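Local structure of regulator of polyketide synthase expression (Bifidobacterium adolescentis, 3ONQ) at residues G60-S64 / G92-L96. The protein is of unknown function but probably binds DNA through a C-terminal helix-turn-helix domain and regulates transcription. Residues are numbered along the deposited sequence.
Sequences GGVPS and GTFLL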
loop_
_atom_site.group_PDB
_atom_site.type_symbol
_atom_site.label_atom_id
_atom_site.label_comp_id
_atom_site.label_asym_id
_atom_site.label_seq_id
_atom_site.Cartn_x
_atom_site.Cartn_y
_atom_site.Cartn_z
ATOM N N GLY B 60 -13.109 -4.314 22.830
ATOM C CA GLY B 60 -12.062 -4.003 23.784
ATOM C C GLY B 60 -12.602 -3.213 24.959
ATOM O O GLY B 60 -13.572 -2.466 24.824
ATOM N N GLY B 61 -11.970 -3.390 26.115
ATOM C CA GLY B 61 -12.316 -2.658 27.318
ATOM C C GLY B 61 -11.456 -3.175 28.452
ATOM O O GLY B 61 -10.437 -3.818 28.214
ATOM N N VAL B 62 -11.862 -2.900 29.687
ATOM C CA VAL B 62 -11.091 -3.338 30.843
ATOM C C VAL B 62 -11.785 -4.530 31.489
ATOM O O VAL B 62 -12.982 -4.479 31.731
ATOM C CB VAL B 62 -10.972 -2.207 31.871
ATOM C CG1 VAL B 62 -10.222 -2.684 33.121
ATOM C CG2 VAL B 62 -10.301 -0.983 31.246
ATOM N N PRO B 63 -11.034 -5.603 31.783
ATOM C CA PRO B 63 -11.690 -6.802 32.322
ATOM C C PRO B 63 -12.444 -6.532 33.620
ATOM O O PRO B 63 -12.032 -5.695 34.412
ATOM C CB PRO B 63 -10.539 -7.798 32.542
ATOM C CG PRO B 63 -9.273 -7.036 32.284
ATOM C CD PRO B 63 -9.609 -5.823 31.483
ATOM N N SER B 64 -13.558 -7.230 33.805
ATOM C CA SER B 64 -14.436 -7.023 34.948
ATOM C C SER B 64 -13.765 -7.427 36.259
ATOM O O SER B 64 -13.880 -6.733 37.267
ATOM C CB SER B 64 -15.722 -7.826 34.761
ATOM O OG SER B 64 -16.778 -7.260 35.514
ATOM N N GLY B 92 -1.841 -2.206 27.795
ATOM C CA GLY B 92 -1.998 -1.433 29.010
ATOM C C GLY B 92 -2.977 -2.159 29.915
ATOM O O GLY B 92 -2.843 -3.358 30.146
ATOM N N THR B 93 -3.971 -1.437 30.413
ATOM C CA THR B 93 -5.017 -2.035 31.229
ATOM C C THR B 93 -6.121 -2.695 30.387
ATOM O O THR B 93 -7.014 -3.352 30.936
ATOM C CB THR B 93 -5.702 -0.962 32.069
ATOM O OG1 THR B 93 -6.207 0.047 31.185
ATOM C CG2 THR B 93 -4.716 -0.330 33.036
ATOM N N PHE B 94 -6.075 -2.510 29.068
ATOM C CA PHE B 94 -7.152 -2.995 28.193
ATOM C C PHE B 94 -6.943 -4.435 27.719
ATOM O O PHE B 94 -5.818 -4.855 27.473
ATOM C CB PHE B 94 -7.282 -2.107 26.957
ATOM C CG PHE B 94 -7.450 -0.656 27.269
ATOM C CD1 PHE B 94 -8.478 -0.227 28.087
ATOM C CD2 PHE B 94 -6.591 0.282 26.727
ATOM C CE1 PHE B 94 -8.632 1.111 28.371
ATOM C CE2 PHE B 94 -6.744 1.619 27.010
ATOM C CZ PHE B 94 -7.761 2.030 27.834
ATOM N N LEU B 95 -8.041 -5.174 27.589
ATOM C CA LEU B 95 -8.042 -6.448 26.877
ATOM C C LEU B 95 -8.752 -6.225 25.548
ATOM O O LEU B 95 -9.856 -5.681 25.520
ATOM C CB LEU B 95 -8.763 -7.527 27.690
ATOM C CG LEU B 95 -8.820 -8.937 27.092
ATOM C CD1 LEU B 95 -8.793 -9.979 28.180
ATOM C CD2 LEU B 95 -10.062 -9.122 26.200
ATOM N N LEU B 96 -8.112 -6.618 24.450
ATOM C CA LEU B 96 -8.718 -6.505 23.124
ATOM C C LEU B 96 -8.912 -7.898 22.554
ATOM O O LEU B 96 -8.039 -8.752 22.688
ATOM C CB LEU B 96 -7.847 -5.682 22.167
ATOM C CG LEU B 96 -7.917 -4.154 22.220
ATOM C CD1 LEU B 96 -7.711 -3.649 23.619
ATOM C CD2 LEU B 96 -6.895 -3.534 21.265
#
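Phe94 sets its ring against the side chain of Val62, with Val62 CG2 3.7 Å from Phe94 CD1, where strand 55-61 ends and strand 94-100 begins. Just beside it the two strands pair antiparallel. Gly61 and Leu95 form a hydrogen-bonded pair: Leu95 N donates to Gly61 O at 2.8 Å and Gly61 N to Leu95 O at 3.2 Å. Next comes the non-hydrogen-bonded pair Gly60–Leu96, with CA atoms 4.2 Å apart; an ideal CB on Gly60 would sit only 3.3 Å from Leu96 CG, so this close approach suits a glycine. Past Gly61 the chain leaves the sheet, and Pro63 CD rests 4.2 Å from Leu95 CB. Leu95 packs against helix 67-80 on one face of the sheet, Phe94 and Leu96 against helix 132-149 on the other, as expected of an alpha-beta-alpha sandwich. The two hydrogen bonds are both backbone to backbone and the side-chain contacts apolar, so the register here probably depends little on side-chain polarity.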